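Beta-hydroxyacid dehydrogenase, 3-hydroxyisobutyrate dehydrogenase (Saccharomonospora xinjiangensis XJ-54, PDB 6GRL) acts as an S-selective imine reductase, an oxidoreductase that probably uses NADPH as the hydride donor when it reduces C=N bonds. Local coordinates at residues 112-117 with 182-187; 134-139 with 146-151; 204-209 with 263-268; 249-254 with 295-300. One frame throughout, in Å; residues are numbered along the deposited sequence. Where two conformers were deposited one is given.

Contact 1 (112-117 with 182-187); sequences GSPSQA and AAVEFL
The ring of Pro114 packs against three side chains of the 182-187 segment, its CG touching both Ala183 CB and Val184 CG2. This is the junction at which the Rossmann-type domain, through the start of helix 114-126, meets helix 181-209, the long helix that leads into the C-terminal domain. The closest apolar approach, Pro114 CG to Val184 CG2, is 3.5 Å, and the two side chains meet at about a right angle. Val184 CG1 is anti to the backbone N (chi1 172°), which leaves CG2 beside the backbone N, anti to the carbonyl carbon, and on the proline. On the next turn Leu187 brings CD1 to 4.0 Å from Pro114 CD. Alanine suits position 183, since Ala183 CA lies only 5.0 Å from Pro114 CA. Ala183 CB already meets Pro114 N at 3.5 Å. Proline suits the first turn of a helix, where a backbone N-H would have no carbonyl a turn earlier to bond. An alanine in place of Pro114 would lose CG and CD and would probably open a gap beside Val184 and Leu187, with the helix start less rigid. Ser113 occupies the N-cap, and its N-H bonds Gln116 OE1 in a nearly straight line (2.8 Å, 171°), tying the cap to the first turn. No direct hydrogen bond joins the segments, but a water does: it donates to Gly112 O at 2.7 Å and, over a longer reach of 3.3 Å, to Ala183 O.

Contact 2 (134-139 with 146-151); sequences GKIMGD and SNVSLS
Ile136 and Leu150 both turn their gamma carbon beside the backbone N and anti to the carbonyl carbon (Ile136 CG1, chi1 -60°; Leu150 CG, chi1 -63°), and, as directly paired residues, the two side chains lie side by side, with Ile136 CG1 3.8 Å from Leu150 CD2. The other branch of Ile136, CG2, reaches Val148 CG1 at 3.9 Å. Branched aliphatic residues suit this face, where Ile136 also packs on Met31 and Ile35 of helix 30-41. The motif is a beta hairpin, by which strand 149-154 joins the Rossmann-type sheet antiparallel to 130-137, with 171-174 parallel to it beyond. Ile136 and Leu150 form a non-hydrogen-bonded pair between two hydrogen-bonded ones. In the first, Lys135 N to Ser151 O and Ser151 N to Lys135 O both measure 2.9 Å. In the second, Met137 N meets Ser149 O at 2.7 Å, in a nearly straight bond of 173°, while Ser149 N returns to Met137 O. On the opposite face Ser149 OG meets Met137 CB, at 3.3 Å, and CG at the base of the methionine chain, whose end bends away. At Gly138 a CB would be jammed against the preceding carbonyl O and against Val148 CG2 and Asn147 O. A water continues the ladder, accepting from Asp139 N and donating to Asn147 O. Lys135 NZ leads away to a salt bridge with Asp133, with Thr110 O and Gly134 O as further acceptors.

Contact 3 (204-209 with 263-268); sequences LSVVHA and SHRESL
Val206 carries the dense part of this contact, its two methyls set among His264, Arg265 and Leu268. CG2 comes within 3.8 Å of Arg265 CB and also sits over the centre of the Arg265 guanidinium, 4.0 Å above the plane, so that one residue supplies both an aliphatic wall and a flat lid. The arginine chain bends at chi3 (-72°), which places NE; beyond it, NH1 forms a salt bridge with Glu271 that would restrain the turning of the flat group. Val206 CG1, anti to the backbone N (chi1 170°), is 3.7 Å from His264 CE1, which it meets obliquely, and 4.0 Å from Leu268 CD1. A beta-branched valine suits the place because its two methyls diverge close to the helix and serve different neighbours. Leu268 CD1 also rests 3.7 Å from Val206 O.

The looser side lies one turn on, at the exposed Ala209. Its CB touches Leu268 CB at 3.8 Å, a small group against the base of a longer one. His264, whose CE1 belongs to the packed side, is itself exposed to solvent, and its NE2 is hydrogen-bonded to Glu210, just past the first segment. No hydrogen bond links the two segments themselves, which bury 236 Å² between them.

The contact joins the far end of helix 181-209 to the end of helix 251-267 in the C-terminal domain. Val206 also touches Val270 in the loop before helix 273-287, while Leu204 and Val207 pack on Phe217 of helix 214-225.

Contact 4 (249-254 with 295-300); sequences GSLRVQ and FSSLFE
Leu251 makes the apolar part of the contact with its two methyls. CD1 lies 4.2 Å from Leu298 CD2 and 3.4 Å from Ser297 OG, a hydroxyl already hydrogen-bonded to Gly294 O; CD2 lies 4.0 Å from Phe295 N. A leucine suits this buried spot at the start of helix 251-267, where it also packs on Arg285 of helix 273-287.

Two flat groups meet at an edge. The planes of the Gln254 amide and the Phe295 ring are nearly parallel, 6° apart, with OE1 at the ring edge near its plane, 3.9 Å from Phe295 CB and 4.2 Å from Phe295 CD1.

The polar bonds stay largely within each side. Gln254 NE2 donates to Gly249 O at 2.7 Å, from above the carbonyl plane. Ser250 OG, the N-cap, receives a weak bond from Val253 N. An alanine in place of Gln254 would probably leave Gly249 O without its amide donor and a gap at the edge of Phe295.

Across the segments, then, the contact is one of van der Waals packing, while Asp247, from outside both, accepts from Phe295 N and Ser296 N and only weakly from Gln254 NE2.

Overall arrangement
Contacts 1 and 2 touch, Phe186 CE1 packing 3.5 Å from Ile136 O; contact 2 lies in the Rossmann-type domain, nested within the loop that contact 1 closes, and contact 1 joins that domain to helix 181-209. This helix then runs from contact 1 to contact 3, whose centres lie about 37 Å apart, spanning the two domains. Contacts 3 and 4 share helix 251-267, one near each end, with centres about 24 Å apart and alternating segments along the chain. No cofactor is bound in this apo structure; the glycine-rich turn at Gly27, Gly29 and Gly32, probably part of the nucleotide site, lies near, without touching, the side chain of Ile136. The centres of contacts 2 and 3 are about 38 Å apart.

Contact 1 (112-117 with 182-187)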
loop_
_atom_site.group_PDB
_atom_site.type_symbol
_atom_site.label_atom_id
_atom_site.label_comp_id
_atom_site.label_asym_id
_atom_site.label_seq_id
_atom_site.Cartn_x
_atom_site.Cartn_y
_atom_site.Cartn_z
ATOM N N GLY A 112 3.781 4.300 7.268
ATOM C CA GLY A 112 3.127 4.783 8.467
ATOM C C GLY A 112 1.646 4.478 8.439
ATOM O O GLY A 112 1.107 3.952 7.461
ATOM N N SER A 113 0.996 4.835 9.538
ATOM C CA SER A 113 -0.408 4.544 9.768
ATOM C C SER A 113 -1.294 5.651 9.211
ATOM O O SER A 113 -0.832 6.770 8.960
ATOM C CB SER A 113 -0.665 4.378 11.264
ATOM O OG SER A 113 -0.615 5.629 11.926
ATOM N N PRO A 114 -2.580 5.361 8.993
ATOM C CA PRO A 114 -3.503 6.430 8.580
ATOM C C PRO A 114 -3.602 7.551 9.596
ATOM O O PRO A 114 -3.705 8.723 9.212
ATOM C CB PRO A 114 -4.838 5.691 8.413
ATOM C CG PRO A 114 -4.452 4.273 8.153
ATOM C CD PRO A 114 -3.217 4.033 8.958
ATOM N N SER A 115 -3.572 7.224 10.890
ATOM C CA SER A 115 -3.626 8.265 11.911
ATOM C C SER A 115 -2.391 9.155 11.855
ATOM O O SER A 115 -2.488 10.374 12.039
ATOM C CB SER A 115 -3.776 7.637 13.296
ATOM O OG SER A 115 -2.684 6.784 13.592
ATOM N N GLN A 116 -1.220 8.567 11.600
ATOM C CA GLN A 116 0.000 9.363 11.511
ATOM C C GLN A 116 -0.035 10.294 10.305
ATOM O O GLN A 116 0.397 11.449 10.394
ATOM C CB GLN A 116 1.221 8.444 11.456
ATOM C CG GLN A 116 1.604 7.864 12.811
ATOM C CD GLN A 116 2.407 6.580 12.705
ATOM O OE1 GLN A 116 2.495 5.971 11.639
ATOM N NE2 GLN A 116 2.996 6.162 13.819
ATOM N N ALA A 117 -0.555 9.814 9.173
ATOM C CA ALA A 117 -0.674 10.670 7.996
ATOM C C ALA A 117 -1.612 11.841 8.260
ATOM O O ALA A 117 -1.340 12.972 7.838
ATOM C CB ALA A 117 -1.157 9.853 6.796
ATOM N N ALA A 182 -4.224 6.872 1.634
ATOM C CA ALA A 182 -3.138 6.129 1.002
ATOM C C ALA A 182 -2.571 5.083 1.953
ATOM O O ALA A 182 -2.230 3.969 1.534
ATOM C CB ALA A 182 -2.040 7.086 0.535
ATOM N N ALA A 183 -2.478 5.421 3.241
ATOM C CA ALA A 183 -2.028 4.453 4.234
ATOM C C ALA A 183 -3.050 3.337 4.417
ATOM O O ALA A 183 -2.676 2.176 4.623
ATOM C CB ALA A 183 -1.753 5.155 5.563
ATOM N N VAL A 184 -4.342 3.671 4.355
ATOM C CA VAL A 184 -5.383 2.646 4.410
ATOM C C VAL A 184 -5.239 1.689 3.235
ATOM O O VAL A 184 -5.279 0.464 3.399
ATOM C CB VAL A 184 -6.780 3.292 4.432
ATOM C CG1 VAL A 184 -7.859 2.225 4.294
ATOM C CG2 VAL A 184 -6.979 4.084 5.704
ATOM N N GLU A 185 -5.070 2.240 2.031
ATOM C CA GLU A 185 -4.923 1.412 0.839
ATOM C C GLU A 185 -3.728 0.476 0.963
ATOM O O GLU A 185 -3.826 -0.720 0.664
ATOM C CB GLU A 185 -4.782 2.304 -0.396
ATOM C CG GLU A 185 -4.736 1.556 -1.717
ATOM C CD GLU A 185 -6.111 1.150 -2.207
ATOM O OE1 GLU A 185 -7.106 1.755 -1.757
ATOM O OE2 GLU A 185 -6.192 0.234 -3.052
ATOM N N PHE A 186 -2.590 1.006 1.417
ATOM C CA PHE A 186 -1.378 0.199 1.514
ATOM C C PHE A 186 -1.547 -0.936 2.517
ATOM O O PHE A 186 -1.295 -2.103 2.198
ATOM C CB PHE A 186 -0.191 1.084 1.894
ATOM C CG PHE A 186 1.131 0.370 1.879
ATOM C CD1 PHE A 186 1.862 0.262 0.708
ATOM C CD2 PHE A 186 1.644 -0.193 3.038
ATOM C CE1 PHE A 186 3.080 -0.394 0.690
ATOM C CE2 PHE A 186 2.860 -0.852 3.026
ATOM C CZ PHE A 186 3.578 -0.952 1.851
ATOM N N LEU A 187 -1.974 -0.609 3.740
ATOM C CA LEU A 187 -2.089 -1.631 4.776
ATOM C C LEU A 187 -3.139 -2.674 4.417
ATOM O O LEU A 187 -2.976 -3.861 4.726
ATOM C CB LEU A 187 -2.418 -0.987 6.122
ATOM C CG LEU A 187 -1.337 -0.104 6.748
ATOM C CD1 LEU A 187 -1.804 0.424 8.095
ATOM C CD2 LEU A 187 -0.021 -0.858 6.886
HETATM O O HOH W 1 0.503 2.565 5.184
#

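Contact 2 (134-139 with 146-151)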
loop_
_atom_site.group_PDB
_atom_site.type_symbol
_atom_site.label_atom_id
_atom_site.label_comp_id
_atom_site.label_asym_id
_atom_site.label_seq_id
_atom_site.Cartn_x
_atom_site.Cartn_y
_atom_site.Cartn_z
ATOM N N GLY A 134 1.929 9.739 0.517
ATOM C CA GLY A 134 2.102 8.769 -0.543
ATOM C C GLY A 134 2.639 7.453 -0.016
ATOM O O GLY A 134 3.374 7.407 0.968
ATOM N N LYS A 135 2.252 6.376 -0.695
ATOM C CA LYS A 135 2.726 5.034 -0.380
ATOM C C LYS A 135 3.180 4.360 -1.664
ATOM O O LYS A 135 2.477 4.412 -2.679
ATOM C CB LYS A 135 1.636 4.210 0.315
ATOM C CG LYS A 135 1.218 4.773 1.668
ATOM C CD LYS A 135 2.330 4.623 2.699
ATOM C CE LYS A 135 2.033 5.411 3.968
ATOM N NZ LYS A 135 2.429 6.845 3.853
ATOM N N ILE A 136 4.349 3.724 -1.615
ATOM C CA ILE A 136 5.021 3.200 -2.801
ATOM C C ILE A 136 4.855 1.689 -2.856
ATOM O O ILE A 136 5.079 0.991 -1.859
ATOM C CB ILE A 136 6.510 3.584 -2.807
ATOM C CG1 ILE A 136 6.669 5.106 -2.794
ATOM C CG2 ILE A 136 7.215 2.976 -4.013
ATOM C CD1 ILE A 136 8.084 5.566 -2.513
ATOM N N MET A 137 4.469 1.184 -4.026
ATOM C CA MET A 137 4.463 -0.246 -4.318
ATOM C C MET A 137 5.552 -0.506 -5.351
ATOM O O MET A 137 5.462 -0.029 -6.488
ATOM C CB MET A 137 3.099 -0.702 -4.830
ATOM C CG MET A 137 1.919 -0.088 -4.099
ATOM S SD MET A 137 0.617 -1.289 -3.763
ATOM C CE MET A 137 1.457 -2.385 -2.622
ATOM N N GLY A 138 6.576 -1.252 -4.959
ATOM C CA GLY A 138 7.680 -1.575 -5.835
ATOM C C GLY A 138 9.013 -1.397 -5.144
ATOM O O GLY A 138 9.106 -0.929 -4.012
ATOM N N ASP A 139 10.074 -1.780 -5.868
ATOM C CA ASP A 139 11.441 -1.780 -5.375
ATOM C C ASP A 139 12.188 -0.536 -5.843
ATOM O O ASP A 139 11.902 0.000 -6.919
ATOM C CB ASP A 139 12.181 -3.033 -5.851
ATOM C CG ASP A 139 11.549 -4.308 -5.335
ATOM O OD1 ASP A 139 10.951 -4.270 -4.239
ATOM O OD2 ASP A 139 11.643 -5.344 -6.026
ATOM N N SER A 146 7.491 1.715 -15.032
ATOM C CA SER A 146 6.129 1.212 -14.895
ATOM C C SER A 146 6.000 0.111 -13.852
ATOM O O SER A 146 4.882 -0.358 -13.615
ATOM C CB SER A 146 5.625 0.702 -16.246
ATOM O OG SER A 146 5.581 1.747 -17.201
ATOM N N ASN A 147 7.097 -0.320 -13.233
ATOM C CA ASN A 147 7.055 -1.356 -12.211
ATOM C C ASN A 147 7.010 -0.785 -10.800
ATOM O O ASN A 147 7.200 -1.529 -9.833
ATOM C CB ASN A 147 8.247 -2.302 -12.369
ATOM C CG ASN A 147 8.083 -3.243 -13.544
ATOM O OD1 ASN A 147 6.962 -3.573 -13.930
ATOM N ND2 ASN A 147 9.198 -3.688 -14.114
ATOM N N VAL A 148 6.764 0.515 -10.662
ATOM C CA VAL A 148 6.524 1.151 -9.373
ATOM C C VAL A 148 5.224 1.935 -9.477
ATOM O O VAL A 148 5.008 2.657 -10.456
ATOM C CB VAL A 148 7.687 2.074 -8.956
ATOM C CG1 VAL A 148 7.233 3.071 -7.899
ATOM C CG2 VAL A 148 8.848 1.248 -8.436
ATOM N N SER A 149 4.354 1.776 -8.483
ATOM C CA SER A 149 3.103 2.511 -8.404
ATOM C C SER A 149 3.024 3.236 -7.069
ATOM O O SER A 149 3.528 2.753 -6.050
ATOM C CB SER A 149 1.894 1.584 -8.572
ATOM O OG SER A 149 1.830 0.633 -7.526
ATOM N N LEU A 150 2.389 4.405 -7.081
ATOM C CA LEU A 150 2.293 5.254 -5.902
ATOM C C LEU A 150 0.840 5.635 -5.667
ATOM O O LEU A 150 0.134 6.013 -6.606
ATOM C CB LEU A 150 3.152 6.516 -6.058
ATOM C CG LEU A 150 4.666 6.335 -6.194
ATOM C CD1 LEU A 150 5.075 6.224 -7.657
ATOM C CD2 LEU A 150 5.406 7.478 -5.513
ATOM N N SER A 151 0.400 5.529 -4.417
ATOM C CA SER A 151 -0.930 5.951 -4.002
ATOM C C SER A 151 -0.813 7.223 -3.177
ATOM O O SER A 151 0.056 7.328 -2.308
ATOM C CB SER A 151 -1.624 4.860 -3.181
ATOM O OG SER A 151 -1.834 3.687 -3.948
HETATM O O HOH W 2 0.780 2.264 -2.274
HETATM O O HOH W 3 9.252 -2.964 -8.345
#

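Contact 3 (204-209 with 263-268)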
loop_
_atom_site.group_PDB
_atom_site.type_symbol
_atom_site.label_atom_id
_atom_site.label_comp_id
_atom_site.label_asym_id
_atom_site.label_seq_id
_atom_site.Cartn_x
_atom_site.Cartn_y
_atom_site.Cartn_z
ATOM N N LEU A 204 -0.642 -25.992 1.463
ATOM C CA LEU A 204 0.508 -26.862 1.238
ATOM C C LEU A 204 0.612 -27.921 2.328
ATOM O O LEU A 204 1.017 -29.059 2.061
ATOM C CB LEU A 204 1.792 -26.036 1.174
ATOM C CG LEU A 204 1.926 -25.023 0.037
ATOM C CD1 LEU A 204 3.257 -24.300 0.137
ATOM C CD2 LEU A 204 1.785 -25.700 -1.314
ATOM N N SER A 205 0.252 -27.563 3.563
ATOM C CA SER A 205 0.256 -28.540 4.647
ATOM C C SER A 205 -0.710 -29.684 4.361
ATOM O O SER A 205 -0.419 -30.845 4.671
ATOM C CB SER A 205 -0.101 -27.862 5.970
ATOM O OG SER A 205 0.857 -26.878 6.318
ATOM N N VAL A 206 -1.862 -29.376 3.762
ATOM C CA VAL A 206 -2.844 -30.415 3.463
ATOM C C VAL A 206 -2.289 -31.398 2.440
ATOM O O VAL A 206 -2.344 -32.617 2.635
ATOM C CB VAL A 206 -4.164 -29.789 2.980
ATOM C CG1 VAL A 206 -5.093 -30.867 2.442
ATOM C CG2 VAL A 206 -4.836 -29.024 4.109
ATOM N N VAL A 207 -1.742 -30.884 1.335
ATOM C CA VAL A 207 -1.287 -31.777 0.272
ATOM C C VAL A 207 -0.024 -32.519 0.685
ATOM O O VAL A 207 0.224 -33.638 0.219
ATOM C CB VAL A 207 -1.083 -31.004 -1.044
ATOM C CG1 VAL A 207 -2.362 -30.302 -1.445
ATOM C CG2 VAL A 207 0.063 -30.010 -0.921
ATOM N N HIS A 208 0.793 -31.925 1.558
ATOM C CA HIS A 208 1.990 -32.617 2.024
ATOM C C HIS A 208 1.626 -33.834 2.864
ATOM O O HIS A 208 2.263 -34.887 2.750
ATOM C CB HIS A 208 2.883 -31.663 2.815
ATOM C CG HIS A 208 4.191 -32.265 3.223
ATOM N ND1 HIS A 208 4.384 -32.867 4.447
ATOM C CD2 HIS A 208 5.367 -32.369 2.562
ATOM C CE1 HIS A 208 5.627 -33.310 4.526
ATOM N NE2 HIS A 208 6.245 -33.020 3.395
ATOM N N ALA A 209 0.601 -33.709 3.711
ATOM C CA ALA A 209 0.144 -34.845 4.499
ATOM C C ALA A 209 -0.419 -35.958 3.627
ATOM O O ALA A 209 -0.502 -37.105 4.079
ATOM C CB ALA A 209 -0.909 -34.393 5.512
ATOM N N SER A 263 -13.533 -31.730 7.334
ATOM C CA SER A 263 -13.326 -33.114 7.747
ATOM C C SER A 263 -12.037 -33.681 7.163
ATOM O O SER A 263 -11.301 -34.400 7.848
ATOM C CB SER A 263 -14.525 -33.966 7.333
ATOM O OG SER A 263 -14.341 -35.321 7.702
ATOM N N HIS A 264 -11.738 -33.354 5.903
ATOM C CA HIS A 264 -10.567 -33.934 5.251
ATOM C C HIS A 264 -9.271 -33.413 5.863
ATOM O O HIS A 264 -8.388 -34.197 6.225
ATOM C CB HIS A 264 -10.609 -33.655 3.748
ATOM C CG HIS A 264 -9.328 -33.978 3.041
ATOM N ND1 HIS A 264 -8.588 -33.029 2.370
ATOM C CD2 HIS A 264 -8.650 -35.143 2.917
ATOM C CE1 HIS A 264 -7.514 -33.598 1.853
ATOM N NE2 HIS A 264 -7.527 -34.880 2.171
ATOM N N ARG A 265 -9.136 -32.089 5.986
ATOM C CA ARG A 265 -7.885 -31.538 6.499
ATOM C C ARG A 265 -7.691 -31.877 7.973
ATOM O O ARG A 265 -6.563 -32.125 8.413
ATOM C CB ARG A 265 -7.834 -30.025 6.272
ATOM C CG ARG A 265 -8.877 -29.215 7.022
ATOM C CD ARG A 265 -9.053 -27.845 6.382
ATOM N NE ARG A 265 -7.913 -26.963 6.623
ATOM C CZ ARG A 265 -7.326 -26.226 5.684
ATOM N NH1 ARG A 265 -6.299 -25.444 5.994
ATOM N NH2 ARG A 265 -7.761 -26.275 4.433
ATOM N N GLU A 266 -8.778 -31.915 8.748
ATOM C CA GLU A 266 -8.651 -32.257 10.160
ATOM C C GLU A 266 -8.315 -33.730 10.353
ATOM O O GLU A 266 -7.662 -34.089 11.340
ATOM C CB GLU A 266 -9.931 -31.887 10.910
ATOM C CG GLU A 266 -10.062 -30.395 11.176
ATOM C CD GLU A 266 -11.238 -30.051 12.069
ATOM O OE1 GLU A 266 -12.111 -30.921 12.274
ATOM O OE2 GLU A 266 -11.286 -28.906 12.567
ATOM N N SER A 267 -8.739 -34.593 9.425
ATOM C CA SER A 267 -8.342 -35.995 9.476
ATOM C C SER A 267 -6.851 -36.174 9.219
ATOM O O SER A 267 -6.298 -37.227 9.551
ATOM C CB SER A 267 -9.146 -36.814 8.466
ATOM O OG SER A 267 -8.733 -36.540 7.139
ATOM N N LEU A 268 -6.199 -35.173 8.631
ATOM C CA LEU A 268 -4.760 -35.178 8.415
ATOM C C LEU A 268 -4.002 -34.450 9.514
ATOM O O LEU A 268 -2.769 -34.403 9.472
ATOM C CB LEU A 268 -4.430 -34.543 7.060
ATOM C CG LEU A 268 -5.044 -35.198 5.821
ATOM C CD1 LEU A 268 -4.942 -34.262 4.628
ATOM C CD2 LEU A 268 -4.366 -36.525 5.520
#

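Contact 4 (249-254 with 295-300)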
loop_
_atom_site.group_PDB
_atom_site.type_symbol
_atom_site.label_atom_id
_atom_site.label_comp_id
_atom_site.label_asym_id
_atom_site.label_seq_id
_atom_site.Cartn_x
_atom_site.Cartn_y
_atom_site.Cartn_z
ATOM N N GLY A 249 -22.076 -21.017 -6.597
ATOM C CA GLY A 249 -23.189 -21.845 -6.193
ATOM C C GLY A 249 -23.921 -21.263 -4.998
ATOM O O GLY A 249 -23.484 -20.304 -4.357
ATOM N N SER A 250 -25.073 -21.858 -4.701
ATOM C CA SER A 250 -25.849 -21.425 -3.549
ATOM C C SER A 250 -25.081 -21.703 -2.262
ATOM O O SER A 250 -24.227 -22.591 -2.202
ATOM C CB SER A 250 -27.202 -22.135 -3.514
ATOM O OG SER A 250 -27.052 -23.502 -3.174
ATOM N N LEU A 251 -25.394 -20.925 -1.223
ATOM C CA LEU A 251 -24.722 -21.113 0.058
ATOM C C LEU A 251 -25.000 -22.491 0.642
ATOM O O LEU A 251 -24.167 -23.029 1.380
ATOM C CB LEU A 251 -25.145 -20.020 1.038
ATOM C CG LEU A 251 -24.408 -18.694 0.850
ATOM C CD1 LEU A 251 -25.001 -17.626 1.741
ATOM C CD2 LEU A 251 -22.920 -18.864 1.125
ATOM N N ARG A 252 -26.160 -23.073 0.329
ATOM C CA ARG A 252 -26.451 -24.425 0.793
ATOM C C ARG A 252 -25.472 -25.430 0.200
ATOM O O ARG A 252 -25.002 -26.337 0.896
ATOM C CB ARG A 252 -27.890 -24.802 0.440
ATOM C CG ARG A 252 -28.928 -24.259 1.407
ATOM C CD ARG A 252 -30.338 -24.623 0.967
ATOM N NE ARG A 252 -31.056 -23.471 0.428
ATOM C CZ ARG A 252 -31.771 -22.626 1.162
ATOM N NH1 ARG A 252 -31.871 -22.803 2.473
ATOM N NH2 ARG A 252 -32.389 -21.604 0.587
ATOM N N VAL A 253 -25.153 -25.281 -1.087
ATOM C CA VAL A 253 -24.190 -26.173 -1.725
ATOM C C VAL A 253 -22.790 -25.929 -1.177
ATOM O O VAL A 253 -22.038 -26.875 -0.911
ATOM C CB VAL A 253 -24.241 -25.999 -3.255
ATOM C CG1 VAL A 253 -23.076 -26.717 -3.917
ATOM C CG2 VAL A 253 -25.568 -26.508 -3.801
ATOM N N GLN A 254 -22.418 -24.659 -0.988
ATOM C CA GLN A 254 -21.077 -24.351 -0.501
ATOM C C GLN A 254 -20.887 -24.817 0.938
ATOM O O GLN A 254 -19.800 -25.281 1.304
ATOM C CB GLN A 254 -20.804 -22.852 -0.615
ATOM C CG GLN A 254 -21.091 -22.254 -1.985
ATOM C CD GLN A 254 -20.523 -20.854 -2.144
ATOM O OE1 GLN A 254 -19.555 -20.481 -1.479
ATOM N NE2 GLN A 254 -21.135 -20.066 -3.022
ATOM N N PHE A 295 -21.377 -16.394 -1.681
ATOM C CA PHE A 295 -20.329 -16.120 -0.703
ATOM C C PHE A 295 -20.259 -14.639 -0.350
ATOM O O PHE A 295 -20.016 -14.286 0.810
ATOM C CB PHE A 295 -18.978 -16.600 -1.234
ATOM C CG PHE A 295 -17.863 -16.473 -0.237
ATOM C CD1 PHE A 295 -17.597 -17.498 0.656
ATOM C CD2 PHE A 295 -17.089 -15.326 -0.186
ATOM C CE1 PHE A 295 -16.575 -17.383 1.578
ATOM C CE2 PHE A 295 -16.070 -15.204 0.736
ATOM C CZ PHE A 295 -15.809 -16.233 1.617
ATOM N N SER A 296 -20.451 -13.759 -1.336
ATOM C CA SER A 296 -20.321 -12.329 -1.079
ATOM C C SER A 296 -21.337 -11.842 -0.053
ATOM O O SER A 296 -21.094 -10.842 0.632
ATOM C CB SER A 296 -20.465 -11.545 -2.384
ATOM O OG SER A 296 -21.745 -11.738 -2.960
ATOM N N SER A 297 -22.468 -12.539 0.079
ATOM C CA SER A 297 -23.489 -12.133 1.038
ATOM C C SER A 297 -23.041 -12.323 2.481
ATOM O O SER A 297 -23.646 -11.738 3.385
ATOM C CB SER A 297 -24.785 -12.907 0.790
ATOM O OG SER A 297 -24.651 -14.265 1.172
ATOM N N LEU A 298 -22.000 -13.124 2.720
ATOM C CA LEU A 298 -21.479 -13.275 4.073
ATOM C C LEU A 298 -20.909 -11.971 4.613
ATOM O O LEU A 298 -20.744 -11.835 5.830
ATOM C CB LEU A 298 -20.411 -14.369 4.107
ATOM C CG LEU A 298 -20.872 -15.746 3.622
ATOM C CD1 LEU A 298 -19.723 -16.743 3.652
ATOM C CD2 LEU A 298 -22.050 -16.252 4.446
ATOM N N PHE A 299 -20.610 -11.011 3.733
ATOM C CA PHE A 299 -20.143 -9.706 4.183
ATOM C C PHE A 299 -21.180 -9.011 5.055
ATOM O O PHE A 299 -20.821 -8.201 5.918
ATOM C CB PHE A 299 -19.791 -8.838 2.975
ATOM C CG PHE A 299 -19.064 -7.576 3.327
ATOM C CD1 PHE A 299 -17.757 -7.618 3.783
ATOM C CD2 PHE A 299 -19.682 -6.345 3.192
ATOM C CE1 PHE A 299 -17.084 -6.453 4.107
ATOM C CE2 PHE A 299 -19.014 -5.177 3.508
ATOM C CZ PHE A 299 -17.712 -5.232 3.968
ATOM N N GLU A 300 -22.464 -9.318 4.852
ATOM C CA GLU A 300 -23.507 -8.721 5.679
ATOM C C GLU A 300 -23.400 -9.169 7.131
ATOM O O GLU A 300 -23.846 -8.451 8.033
ATOM C CB GLU A 300 -24.886 -9.069 5.118
ATOM C CG GLU A 300 -25.141 -8.525 3.723
ATOM C CD GLU A 300 -25.228 -7.012 3.692
ATOM O OE1 GLU A 300 -25.768 -6.424 4.654
ATOM O OE2 GLU A 300 -24.754 -6.409 2.706
#